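PDB 1NI3: Obg-like ATPase 1, which hydrolyses ATP and, less efficiently, GTP, with magnesium as cofactor, and negatively regulates the G2/M transition of the cell cycle. Local coordinates for residues Glu164-Ile169 / Lys183-Ile188; Arg142-Ile147 / Pro247-Trp252; Tyr377-Glu380 / Ile384-Trp387; Gly94-Ala99 / Gly106-Ser111; Glu157-His162 / Glu190-Tyr195. All coordinates share one frame; numbering follows the deposited sequence.

Contact 1. Residues Glu164-Ile169 / Lys183-Ile188; sequences EGLRKI and KEEQAI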
# COMPACT_ATOMS: atom_id res chain seq x y z
N GLU A 164 30.70 1.14 -2.61
CA GLU A 164 31.98 1.69 -3.06
C GLU A 164 32.35 2.85 -2.14
O GLU A 164 33.51 3.03 -1.79
CB GLU A 164 31.85 2.19 -4.50
CG GLU A 164 32.56 3.51 -4.78
CD GLU A 164 31.84 4.36 -5.82
OE1 GLU A 164 31.77 3.96 -7.00
OE2 GLU A 164 31.33 5.44 -5.44
N GLY A 165 31.35 3.63 -1.75
CA GLY A 165 31.59 4.78 -0.88
C GLY A 165 32.09 4.42 0.51
O GLY A 165 32.93 5.12 1.08
N LEU A 166 31.58 3.32 1.05
CA LEU A 166 31.98 2.87 2.37
C LEU A 166 33.36 2.22 2.39
O LEU A 166 33.99 2.14 3.44
CB LEU A 166 30.95 1.89 2.94
CG LEU A 166 29.61 2.49 3.38
CD1 LEU A 166 28.71 1.36 3.85
CD2 LEU A 166 29.83 3.50 4.49
N ARG A 167 33.82 1.76 1.23
CA ARG A 167 35.14 1.13 1.17
C ARG A 167 36.21 2.20 1.40
O ARG A 167 37.31 1.92 1.88
CB ARG A 167 35.36 0.45 -0.18
CG ARG A 167 34.35 -0.65 -0.47
CD ARG A 167 34.41 -1.06 -1.94
NE ARG A 167 33.26 -1.86 -2.33
CZ ARG A 167 32.93 -2.13 -3.59
NH1 ARG A 167 33.66 -1.66 -4.59
NH2 ARG A 167 31.86 -2.88 -3.86
N LYS A 168 35.87 3.44 1.05
CA LYS A 168 36.78 4.57 1.23
C LYS A 168 37.17 4.65 2.71
O LYS A 168 38.25 4.20 3.11
CB LYS A 168 36.11 5.88 0.80
CG LYS A 168 35.84 6.00 -0.69
CD LYS A 168 35.17 7.32 -1.01
CE LYS A 168 35.11 7.56 -2.50
NZ LYS A 168 36.48 7.54 -3.09
N ILE A 169 36.29 5.24 3.52
CA ILE A 169 36.52 5.39 4.95
C ILE A 169 36.60 4.04 5.65
O ILE A 169 35.73 3.71 6.45
CB ILE A 169 35.38 6.21 5.62
CG1 ILE A 169 34.93 7.36 4.71
CG2 ILE A 169 35.85 6.74 6.98
CD1 ILE A 169 33.94 6.94 3.62
N LYS A 183 32.33 -0.78 9.73
CA LYS A 183 32.71 -1.98 8.99
C LYS A 183 31.58 -3.02 9.01
O LYS A 183 31.27 -3.62 7.99
CB LYS A 183 33.98 -2.60 9.58
CG LYS A 183 35.23 -1.74 9.47
CD LYS A 183 36.44 -2.45 10.05
CE LYS A 183 37.64 -1.52 10.25
NZ LYS A 183 38.11 -0.89 8.98
N GLU A 184 30.99 -3.22 10.18
CA GLU A 184 29.89 -4.17 10.33
C GLU A 184 28.82 -3.81 9.30
O GLU A 184 28.18 -4.69 8.72
CB GLU A 184 29.30 -4.08 11.75
CG GLU A 184 28.11 -5.02 12.02
CD GLU A 184 26.86 -4.29 12.52
OE1 GLU A 184 25.87 -4.96 12.89
OE2 GLU A 184 26.86 -3.04 12.52
N GLU A 185 28.65 -2.51 9.07
CA GLU A 185 27.66 -2.01 8.12
C GLU A 185 28.04 -2.43 6.70
O GLU A 185 27.19 -2.81 5.90
CB GLU A 185 27.59 -0.49 8.19
CG GLU A 185 26.31 0.09 7.60
CD GLU A 185 26.36 1.59 7.41
OE1 GLU A 185 26.89 2.29 8.30
OE2 GLU A 185 25.86 2.09 6.37
N GLN A 186 29.33 -2.34 6.40
CA GLN A 186 29.85 -2.69 5.09
C GLN A 186 29.67 -4.19 4.86
O GLN A 186 29.37 -4.62 3.74
CB GLN A 186 31.33 -2.30 4.99
CG GLN A 186 31.94 -2.50 3.61
CD GLN A 186 33.12 -1.57 3.35
OE1 GLN A 186 33.78 -1.66 2.32
NE2 GLN A 186 33.37 -0.65 4.28
N ALA A 187 29.84 -4.98 5.91
CA ALA A 187 29.69 -6.42 5.77
C ALA A 187 28.23 -6.75 5.42
O ALA A 187 27.96 -7.69 4.66
CB ALA A 187 30.08 -7.11 7.06
N ILE A 188 27.31 -5.97 5.98
CA ILE A 188 25.89 -6.14 5.75
C ILE A 188 25.51 -5.64 4.36
O ILE A 188 24.83 -6.35 3.61
CB ILE A 188 25.08 -5.38 6.81
CG1 ILE A 188 25.41 -5.96 8.18
CG2 ILE A 188 23.59 -5.44 6.50
CD1 ILE A 188 24.76 -5.24 9.34

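Contact 2. Residues Arg142-Ile147 / Pro247-Trp252; sequences RDLSII and PKIKKW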
# COMPACT_ATOMS: atom_id res chain seq x y z
N ARG A 142 6.79 -12.67 -19.63
CA ARG A 142 8.00 -11.98 -20.05
C ARG A 142 8.11 -10.65 -19.31
O ARG A 142 9.08 -10.41 -18.58
CB ARG A 142 7.98 -11.71 -21.55
CG ARG A 142 9.37 -11.53 -22.11
CD ARG A 142 9.36 -10.83 -23.46
NE ARG A 142 9.01 -9.42 -23.33
CZ ARG A 142 7.83 -8.90 -23.66
NH1 ARG A 142 6.86 -9.69 -24.14
NH2 ARG A 142 7.61 -7.60 -23.53
N ASP A 143 7.10 -9.80 -19.49
CA ASP A 143 7.05 -8.47 -18.88
C ASP A 143 7.19 -8.52 -17.36
O ASP A 143 7.80 -7.64 -16.74
CB ASP A 143 5.73 -7.79 -19.23
CG ASP A 143 5.55 -7.61 -20.71
OD1 ASP A 143 5.84 -8.58 -21.46
OD2 ASP A 143 5.12 -6.52 -21.14
N LEU A 144 6.59 -9.55 -16.77
CA LEU A 144 6.65 -9.74 -15.33
C LEU A 144 8.10 -9.85 -14.86
O LEU A 144 8.47 -9.27 -13.84
CB LEU A 144 5.91 -11.01 -14.94
CG LEU A 144 4.55 -10.86 -14.26
CD1 LEU A 144 3.90 -12.22 -14.15
CD2 LEU A 144 4.74 -10.22 -12.90
N SER A 145 8.90 -10.61 -15.61
CA SER A 145 10.29 -10.80 -15.26
C SER A 145 11.12 -9.54 -15.54
O SER A 145 12.03 -9.20 -14.79
CB SER A 145 10.86 -11.99 -16.04
OG SER A 145 12.15 -12.37 -15.53
N ILE A 146 10.79 -8.84 -16.62
CA ILE A 146 11.50 -7.62 -16.99
C ILE A 146 11.57 -6.64 -15.82
O ILE A 146 12.65 -6.29 -15.34
CB ILE A 146 10.79 -6.90 -18.16
CG1 ILE A 146 10.96 -7.72 -19.44
CG2 ILE A 146 11.35 -5.50 -18.33
CD1 ILE A 146 10.06 -7.28 -20.55
N ILE A 147 10.39 -6.19 -15.38
CA ILE A 147 10.28 -5.25 -14.27
C ILE A 147 11.15 -5.68 -13.09
O ILE A 147 11.96 -4.89 -12.59
CB ILE A 147 8.80 -5.08 -13.85
CG1 ILE A 147 7.99 -4.56 -15.05
CG2 ILE A 147 8.67 -4.07 -12.72
CD1 ILE A 147 6.52 -4.37 -14.79
N PRO A 247 -3.52 -18.82 -14.88
CA PRO A 247 -2.77 -19.93 -14.26
C PRO A 247 -1.27 -19.76 -14.37
O PRO A 247 -0.54 -19.93 -13.40
CB PRO A 247 -3.30 -21.15 -15.01
CG PRO A 247 -3.59 -20.60 -16.38
CD PRO A 247 -4.28 -19.29 -16.05
N LYS A 248 -0.80 -19.42 -15.57
CA LYS A 248 0.61 -19.24 -15.82
C LYS A 248 1.17 -18.16 -14.89
O LYS A 248 2.08 -18.42 -14.11
CB LYS A 248 0.83 -18.85 -17.28
CG LYS A 248 -0.11 -19.60 -18.24
CD LYS A 248 0.40 -19.62 -19.69
CE LYS A 248 1.66 -20.47 -19.82
NZ LYS A 248 2.24 -20.46 -21.20
N ILE A 249 0.60 -16.96 -14.98
CA ILE A 249 1.01 -15.82 -14.15
C ILE A 249 1.12 -16.20 -12.68
O ILE A 249 2.08 -15.85 -11.99
CB ILE A 249 0.01 -14.65 -14.27
CG1 ILE A 249 0.06 -14.05 -15.68
CG2 ILE A 249 0.30 -13.59 -13.22
CD1 ILE A 249 -0.94 -12.96 -15.90
N LYS A 250 0.11 -16.92 -12.20
CA LYS A 250 0.07 -17.35 -10.81
C LYS A 250 1.35 -18.07 -10.41
O LYS A 250 2.08 -17.62 -9.52
CB LYS A 250 -1.15 -18.26 -10.58
CG LYS A 250 -1.34 -18.66 -9.12
CD LYS A 250 -2.71 -19.30 -8.88
CE LYS A 250 -2.80 -19.86 -7.46
NZ LYS A 250 -2.49 -18.83 -6.43
N LYS A 251 1.64 -19.17 -11.09
CA LYS A 251 2.84 -19.96 -10.79
C LYS A 251 4.11 -19.14 -10.83
O LYS A 251 4.93 -19.21 -9.91
CB LYS A 251 2.97 -21.15 -11.76
CG LYS A 251 3.84 -22.25 -11.18
CD LYS A 251 3.64 -23.59 -11.87
CE LYS A 251 4.21 -24.72 -11.02
NZ LYS A 251 3.93 -26.08 -11.56
N TRP A 252 4.28 -18.36 -11.89
CA TRP A 252 5.46 -17.52 -12.02
C TRP A 252 5.69 -16.79 -10.72
O TRP A 252 6.81 -16.74 -10.22
CB TRP A 252 5.27 -16.48 -13.10
CG TRP A 252 6.51 -15.72 -13.37
CD1 TRP A 252 7.43 -15.99 -14.32
CD2 TRP A 252 6.98 -14.55 -12.67
NE1 TRP A 252 8.46 -15.07 -14.27
CE2 TRP A 252 8.21 -14.18 -13.27
CE3 TRP A 252 6.49 -13.79 -11.60
CZ2 TRP A 252 8.95 -13.08 -12.83
CZ3 TRP A 252 7.23 -12.69 -11.17
CH2 TRP A 252 8.45 -12.35 -11.79

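Contact 3. Residues Tyr377-Glu380 / Ile384-Trp387; sequences YVME and IAHW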
# COMPACT_ATOMS: atom_id res chain seq x y z
N TYR A 377 0.58 2.61 25.85
CA TYR A 377 -0.51 1.83 25.27
C TYR A 377 -0.47 1.84 23.76
O TYR A 377 -0.55 2.89 23.12
CB TYR A 377 -1.87 2.37 25.72
CG TYR A 377 -3.03 1.67 25.04
CD1 TYR A 377 -3.36 0.35 25.37
CD2 TYR A 377 -3.78 2.30 24.03
CE1 TYR A 377 -4.39 -0.32 24.72
CE2 TYR A 377 -4.81 1.62 23.37
CZ TYR A 377 -5.11 0.31 23.73
OH TYR A 377 -6.11 -0.38 23.08
N VAL A 378 -0.37 0.65 23.18
CA VAL A 378 -0.37 0.52 21.73
C VAL A 378 -1.82 0.42 21.31
O VAL A 378 -2.54 -0.47 21.76
CB VAL A 378 0.41 -0.73 21.25
CG1 VAL A 378 1.90 -0.50 21.39
CG2 VAL A 378 -0.02 -1.94 22.06
N MSE A 379 -2.24 1.35 20.46
CA MSE A 379 -3.62 1.39 19.98
C MSE A 379 -4.03 0.06 19.37
O MSE A 379 -3.19 -0.73 18.91
CB MSE A 379 -3.77 2.49 18.92
CG MSE A 379 -3.37 3.88 19.39
SE MSE A 379 -4.53 4.54 20.79
CE MSE A 379 -5.87 5.44 19.72
N GLU A 380 -5.33 -0.20 19.37
CA GLU A 380 -5.83 -1.43 18.81
C GLU A 380 -6.77 -1.08 17.67
O GLU A 380 -7.64 -0.21 17.79
CB GLU A 380 -6.53 -2.25 19.89
CG GLU A 380 -5.58 -2.66 21.01
CD GLU A 380 -6.28 -3.38 22.15
OE1 GLU A 380 -6.97 -4.39 21.89
OE2 GLU A 380 -6.12 -2.93 23.30
N ILE A 384 -11.98 3.23 19.64
CA ILE A 384 -12.70 4.49 19.60
C ILE A 384 -12.08 5.27 20.74
O ILE A 384 -12.26 4.91 21.91
CB ILE A 384 -14.22 4.33 19.90
CG1 ILE A 384 -14.93 3.64 18.74
CG2 ILE A 384 -14.84 5.71 20.11
CD1 ILE A 384 -14.51 2.21 18.54
N ALA A 385 -11.32 6.30 20.41
CA ALA A 385 -10.65 7.08 21.44
C ALA A 385 -11.14 8.50 21.59
O ALA A 385 -11.84 9.03 20.73
CB ALA A 385 -9.15 7.08 21.17
N HIS A 386 -10.77 9.10 22.72
CA HIS A 386 -11.14 10.47 23.03
C HIS A 386 -10.07 11.14 23.90
O HIS A 386 -9.81 10.71 25.02
CB HIS A 386 -12.50 10.50 23.74
CG HIS A 386 -12.71 11.72 24.58
ND1 HIS A 386 -12.33 11.78 25.90
CD2 HIS A 386 -13.18 12.95 24.26
CE1 HIS A 386 -12.56 13.00 26.37
NE2 HIS A 386 -13.08 13.73 25.39
N TRP A 387 -9.47 12.21 23.37
CA TRP A 387 -8.44 12.95 24.08
C TRP A 387 -9.03 14.23 24.64
O TRP A 387 -10.04 14.73 24.12
CB TRP A 387 -7.29 13.32 23.12
CG TRP A 387 -7.07 12.37 21.98
CD1 TRP A 387 -7.29 12.61 20.66
CD2 TRP A 387 -6.61 11.01 22.07
NE1 TRP A 387 -7.01 11.48 19.91
CE2 TRP A 387 -6.58 10.49 20.75
CE3 TRP A 387 -6.22 10.18 23.13
CZ2 TRP A 387 -6.18 9.18 20.47
CZ3 TRP A 387 -5.82 8.87 22.85
CH2 TRP A 387 -5.80 8.39 21.52

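Contact 4. Residues Gly94-Ala99 / Gly106-Ser111; sequences GLTKGA and GNAFLS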
# COMPACT_ATOMS: atom_id res chain seq x y z
N GLY A 94 1.33 8.86 -15.23
CA GLY A 94 0.91 10.24 -15.41
C GLY A 94 1.94 11.27 -14.98
O GLY A 94 1.94 12.39 -15.50
N LEU A 95 2.80 10.92 -14.03
CA LEU A 95 3.82 11.84 -13.52
C LEU A 95 5.05 11.94 -14.38
O LEU A 95 6.05 12.52 -13.97
CB LEU A 95 4.25 11.44 -12.11
CG LEU A 95 3.21 11.66 -11.02
CD1 LEU A 95 3.60 10.90 -9.77
CD2 LEU A 95 3.08 13.15 -10.76
N THR A 96 4.98 11.38 -15.58
CA THR A 96 6.10 11.43 -16.51
C THR A 96 5.59 11.07 -17.88
O THR A 96 5.44 9.90 -18.19
CB THR A 96 7.21 10.42 -16.13
OG1 THR A 96 6.66 9.35 -15.34
CG2 THR A 96 8.32 11.11 -15.37
N LYS A 97 5.30 12.07 -18.71
CA LYS A 97 4.80 11.75 -20.04
C LYS A 97 5.75 10.85 -20.81
O LYS A 97 5.32 9.96 -21.54
CB LYS A 97 4.53 13.02 -20.85
CG LYS A 97 3.08 13.13 -21.36
CD LYS A 97 2.63 11.90 -22.17
CE LYS A 97 3.36 11.80 -23.51
NZ LYS A 97 2.81 10.69 -24.33
N GLY A 98 7.05 11.08 -20.64
CA GLY A 98 8.03 10.28 -21.34
C GLY A 98 7.77 8.78 -21.38
O GLY A 98 7.32 8.20 -20.40
N ALA A 99 8.06 8.17 -22.52
CA ALA A 99 7.88 6.73 -22.69
C ALA A 99 9.27 6.12 -22.85
O ALA A 99 9.81 6.07 -23.96
CB ALA A 99 7.02 6.44 -23.91
N GLY A 106 12.12 2.33 -17.24
CA GLY A 106 12.92 3.52 -17.47
C GLY A 106 13.38 4.13 -16.17
O GLY A 106 12.86 3.82 -15.10
N ASN A 107 14.36 5.02 -16.27
CA ASN A 107 14.92 5.69 -15.11
C ASN A 107 14.02 6.78 -14.58
O ASN A 107 14.00 7.05 -13.38
CB ASN A 107 16.28 6.27 -15.47
CG ASN A 107 17.38 5.79 -14.55
OD1 ASN A 107 17.40 6.14 -13.37
ND2 ASN A 107 18.30 4.99 -15.09
N ALA A 108 13.28 7.43 -15.46
CA ALA A 108 12.39 8.50 -15.03
C ALA A 108 11.22 7.91 -14.25
O ALA A 108 10.95 8.32 -13.11
CB ALA A 108 11.88 9.27 -16.23
N PHE A 109 10.54 6.95 -14.88
CA PHE A 109 9.40 6.27 -14.27
C PHE A 109 9.80 5.83 -12.87
O PHE A 109 9.09 6.08 -11.90
CB PHE A 109 9.02 5.05 -15.10
CG PHE A 109 7.71 4.45 -14.71
CD1 PHE A 109 6.52 5.05 -15.11
CD2 PHE A 109 7.66 3.31 -13.92
CE1 PHE A 109 5.29 4.52 -14.72
CE2 PHE A 109 6.43 2.78 -13.53
CZ PHE A 109 5.24 3.39 -13.93
N LEU A 110 10.94 5.18 -12.78
CA LEU A 110 11.42 4.74 -11.49
C LEU A 110 11.70 5.89 -10.53
O LEU A 110 11.39 5.79 -9.35
CB LEU A 110 12.67 3.88 -11.64
CG LEU A 110 12.43 2.49 -12.22
CD1 LEU A 110 13.74 1.75 -12.31
CD2 LEU A 110 11.45 1.73 -11.34
N SER A 111 12.28 6.98 -11.02
CA SER A 111 12.57 8.09 -10.11
C SER A 111 11.36 8.53 -9.29
O SER A 111 11.51 9.06 -8.20
CB SER A 111 13.17 9.29 -10.87
OG SER A 111 12.17 10.06 -11.52

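Contact 5. Residues Glu157-His162 / Glu190-Tyr195; sequences EFVEKH and EKVYQY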
# COMPACT_ATOMS: atom_id res chain seq x y z
N GLU A 157 22.95 -1.68 -8.56
CA GLU A 157 23.85 -0.59 -8.88
C GLU A 157 23.93 0.35 -7.68
O GLU A 157 25.03 0.65 -7.22
CB GLU A 157 23.36 0.15 -10.12
CG GLU A 157 23.72 -0.60 -11.41
CD GLU A 157 22.95 -0.09 -12.62
OE1 GLU A 157 22.67 1.12 -12.70
OE2 GLU A 157 22.69 -0.91 -13.53
N PHE A 158 22.79 0.79 -7.15
CA PHE A 158 22.81 1.68 -6.01
C PHE A 158 23.69 1.16 -4.91
O PHE A 158 24.51 1.89 -4.37
CB PHE A 158 21.41 1.87 -5.46
CG PHE A 158 21.36 2.81 -4.29
CD1 PHE A 158 21.22 4.18 -4.49
CD2 PHE A 158 21.48 2.33 -2.99
CE1 PHE A 158 21.18 5.07 -3.41
CE2 PHE A 158 21.44 3.21 -1.89
CZ PHE A 158 21.29 4.59 -2.11
N VAL A 159 23.51 -0.10 -4.56
CA VAL A 159 24.30 -0.70 -3.50
C VAL A 159 25.77 -0.63 -3.89
O VAL A 159 26.60 -0.10 -3.14
CB VAL A 159 23.91 -2.17 -3.27
CG1 VAL A 159 24.84 -2.81 -2.26
CG2 VAL A 159 22.47 -2.22 -2.78
N GLU A 160 26.09 -1.17 -5.07
CA GLU A 160 27.45 -1.18 -5.60
C GLU A 160 28.13 0.17 -5.33
O GLU A 160 29.20 0.23 -4.72
CB GLU A 160 27.41 -1.46 -7.11
CG GLU A 160 28.77 -1.59 -7.81
CD GLU A 160 29.54 -2.84 -7.41
OE1 GLU A 160 30.40 -3.28 -8.20
OE2 GLU A 160 29.30 -3.37 -6.29
N LYS A 161 27.49 1.25 -5.79
CA LYS A 161 28.03 2.58 -5.60
C LYS A 161 28.14 2.93 -4.14
O LYS A 161 29.20 3.31 -3.65
CB LYS A 161 27.15 3.61 -6.34
CG LYS A 161 27.72 5.02 -6.38
CD LYS A 161 27.51 5.74 -5.05
CE LYS A 161 28.25 7.07 -4.95
NZ LYS A 161 27.88 7.81 -3.69
N HIS A 162 27.03 2.81 -3.42
CA HIS A 162 27.03 3.13 -1.99
C HIS A 162 28.09 2.31 -1.27
O HIS A 162 28.81 2.82 -0.41
CB HIS A 162 25.65 2.85 -1.39
CG HIS A 162 25.53 3.25 0.04
ND1 HIS A 162 26.11 2.55 1.06
CD2 HIS A 162 24.93 4.33 0.61
CE1 HIS A 162 25.89 3.17 2.20
NE2 HIS A 162 25.18 4.25 1.96
N GLU A 190 27.21 -5.61 2.03
CA GLU A 190 27.79 -6.63 1.17
C GLU A 190 26.77 -7.73 0.92
O GLU A 190 26.56 -8.15 -0.22
CB GLU A 190 29.03 -7.22 1.85
CG GLU A 190 30.08 -7.77 0.89
CD GLU A 190 30.69 -6.69 0.03
OE1 GLU A 190 30.25 -6.53 -1.14
OE2 GLU A 190 31.60 -5.98 0.52
N LYS A 191 26.13 -8.20 1.99
CA LYS A 191 25.11 -9.24 1.88
C LYS A 191 23.93 -8.74 1.05
O LYS A 191 23.38 -9.47 0.24
CB LYS A 191 24.60 -9.65 3.27
CG LYS A 191 25.56 -10.51 4.09
CD LYS A 191 24.98 -10.82 5.48
CE LYS A 191 23.62 -11.51 5.40
NZ LYS A 191 22.97 -11.62 6.73
N VAL A 192 23.55 -7.48 1.27
CA VAL A 192 22.44 -6.87 0.54
C VAL A 192 22.74 -6.98 -0.96
O VAL A 192 21.85 -7.30 -1.75
CB VAL A 192 22.28 -5.39 0.89
CG1 VAL A 192 21.24 -4.75 0.00
CG2 VAL A 192 21.89 -5.26 2.35
N TYR A 193 23.99 -6.71 -1.33
CA TYR A 193 24.41 -6.78 -2.72
C TYR A 193 24.36 -8.25 -3.12
O TYR A 193 23.70 -8.62 -4.09
CB TYR A 193 25.83 -6.26 -2.87
CG TYR A 193 26.24 -6.09 -4.31
CD1 TYR A 193 25.91 -4.94 -5.02
CD2 TYR A 193 26.94 -7.09 -4.97
CE1 TYR A 193 26.27 -4.78 -6.36
CE2 TYR A 193 27.30 -6.96 -6.31
CZ TYR A 193 26.97 -5.81 -7.00
OH TYR A 193 27.34 -5.68 -8.31
N GLN A 194 25.08 -9.07 -2.36
CA GLN A 194 25.13 -10.51 -2.57
C GLN A 194 23.74 -11.01 -2.95
O GLN A 194 23.57 -11.71 -3.95
CB GLN A 194 25.57 -11.20 -1.28
CG GLN A 194 27.02 -11.64 -1.22
CD GLN A 194 27.22 -13.04 -1.77
OE1 GLN A 194 26.66 -14.01 -1.23
NE2 GLN A 194 28.00 -13.16 -2.84
N TYR A 195 22.74 -10.66 -2.14
CA TYR A 195 21.36 -11.08 -2.36
C TYR A 195 20.85 -10.57 -3.70
O TYR A 195 20.49 -11.36 -4.57
CB TYR A 195 20.45 -10.54 -1.24
CG TYR A 195 19.15 -11.31 -1.03
CD1 TYR A 195 19.08 -12.37 -0.11
CD2 TYR A 195 17.99 -11.00 -1.75
CE1 TYR A 195 17.90 -13.10 0.06
CE2 TYR A 195 16.80 -11.73 -1.58
CZ TYR A 195 16.77 -12.78 -0.67
OH TYR A 195 15.62 -13.52 -0.51

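Contact 1. Residues Glu164-Ile169 / Lys183-Ile188
The flat amide of Q186 meets the stem of R167, whose guanidinium plane is turned only 27° from it, while E164 CA of the same helix covers one guanidinium face, off toward its rim. The setting is an antiparallel helical hairpin, the coiled-coil arm that YchF proteins carry as an insertion in their nucleotide-binding domain. Here the short helical segments run at 153° to each other, 10.1 Å apart at their closest. Q186 spans that separation because its chain is nearly straight, with CG opposite the backbone N (chi1 -174°). This extended chain brings the amide to L166 and R167 on helix 140-168. Its OE1 faces the CB and CG methylenes of R167, an oxygen set against aliphatic carbons, and the two side chains cross at about a right angle. L166 backs the amide with its CB, 3.8 Å from Q186 NE2, and turns its CD1 toward E185 OE2 at 3.9 Å. E185 in turn rests on I215 of the next helix. The polar end of Q186 is shared: T170 OG1, just beyond the segment, is its stronger partner. Within the contact itself, Q186 NE2 gives L166 O a weak, bent hydrogen bond of 3.0 Å.

Contact 2. Residues Arg142-Ile147 / Pro247-Trp252
L144 is the first residue of 142-147 to reach the facing helix, and it meets both I249 and W252 there. Its CB stands squarely above the six-membered ring of W252, 4.1 Å from the centroid and 3° off the normal, a CH-pi contact over one face. Both methyls also lie against the indole, L144 CD2 at W252 CZ3 (3.9 Å) and CD1 near CE3, and L144 CD1 meets I249 CG2 as well, at 4.0 Å. The indole presents itself in this way because W252 CG lies opposite its own backbone N (chi1 -173°), which sends the ring across to helix 140-168. Next along the chain, S145 approaches obliquely, its CA 3.6 Å from W252 CZ2. The hydroxyl of S145 is engaged by D149 one turn on, so the serine offers the tryptophan mainly carbon. The two segments run nearly parallel, 27° apart, as neighbouring helices on the parallel strands 118-124 and 227-232 of the P-loop fold: L144 and I249 both rest on V123, and I249 also touches V231. With no hydrogen bond between the segments, the join rests on apolar packing and the CH-pi contact, which impose no bond direction.

Contact 3. Residues Tyr377-Glu380 / Ile384-Trp387
Y377 OH sits between two carboxylates, 2.6 Å from E380 OE2 and also within hydrogen-bonding distance of D383 OD2. A weak bond from E380 N to D383 OD2 joins them, so that Y377 and E380 are both linked to D383, just before strand 384-386. The contact across the segments, by contrast, is wholly apolar and centres on M379, present as selenomethionine. Its chain leaves with CG beside the backbone N and then folds at both later torsions (chi2 -66°, chi3 -90°), which carries the terminal methyl back toward strand 384-386. There M379 CE arrives at the edge of the W387 indole, close to the ring plane and 3.5 Å from W387 CH2. The same methyl touches A385 CB at 3.9 Å. A385 CB lies over one face of the W387 ring, toward its rim, so the methyl and the alanine approach the indole from different sides. All three residues are buried. In this TGS domain, of ubiquitin-like type, the M379 methyl fills in between the end of strand 384-386, which pairs with strand 346-350, and helix 329-336: M379 touches A329 and A332, W387 touches A333 and I336, and M379 and A385 both touch Y310 of strand 307-312.

Contact 4. Residues Gly94-Ala99 / Gly106-Ser111
T96 meets A108 and F109 where the loop after strand 81-90 folds back on the helix that follows it. The segment begins at G94, which fits the last position of the DxxG (G3) motif of P-loop GTPases, so the contact probably belongs to the switch II region. The first torsion of T96 is 24°, away from the usual staggered positions, though at this resolution the deviation should not be read as strain. With that setting the two branches go separate ways. CG2 points to A108, ending 4.1 Å from A108 CB, whereas T96 OG1 lies 4.3 Å from F109 CA and, obliquely to the ring, equally far from F109 CD1. OG1 also makes a weak hydrogen bond with I92 O, earlier in the same loop. F109 throws its ring out with CG opposite the backbone N (chi1 -168°), on a course that also touches I92 and brings the side chain to about 5 Å, nearest atoms, from that of K33, a predicted ATP-binding residue. G106 occupies the N-cap position with a positive phi of 103°, its amide bonded to E150 of helix 140-168. No hydrogen bond crosses between the segments. One turn into the helix, S111 OG donates to A108 O at 2.7 Å, in the carbonyl plane and on a lone pair.

Contact 5. Residues Glu157-His162 / Glu190-Tyr195
Three side chains leave their helices by the same first torsion, with V159 CG1, E160 CG and Y193 CG each opposite the backbone N (chi1 174°, -176° and -170°). For Y193 this projects the phenol ring across the gap between the antiparallel helices of the hairpin. E160 then bends at its second torsion, so its carboxylate doubles over the tyrosine: OE2 lies above one face of the ring, 3.3 Å from Y193 CE1, with the carboxylate and ring planes nearly parallel. V159 takes the edge instead. Its CB sits in the plane of the ring, 3.8 Å from Y193 CD1, and its CG1 packs on Y193 CB at 3.6 Å. The other methyl, V159 CG2, meets V192 CG1 at 4.0 Å, where two buried valines cross obliquely. The axes of the segments come within 9.5 Å here, and I189 and L196 of helix 179-199 extend the apolar seam around V159. A carboxylate above a ring face is probably not attractive in itself, and E190, its OE1 6.1 Å from E160 OE2, may add to the negative field. The weak, long ion pair of E160 with R167 may partly offset that charge. With no hydrogen bond across, cohesion probably comes mainly from valine and tyrosine packing.

How the contacts relate
Along helix 140-168, burial and chemistry change together. Contacts 1 and 5 join the same two helices, their centres about 10 Å apart, and touch through R167 and E160; the outer one is a polar surface contact, the inner one partly buried and mostly apolar. Contact 2 uses the other end of helix 140-168, about 35 Å from contact 1 between centres, where the helix packs on the sheet and aliphatic-aromatic packing takes over. Contact 4, near the predicted nucleotide site, is the exception: slight and at the surface, yet without a hydrogen bond across. Contact 3 stands apart in the TGS domain, fully buried, with no helix pair involved.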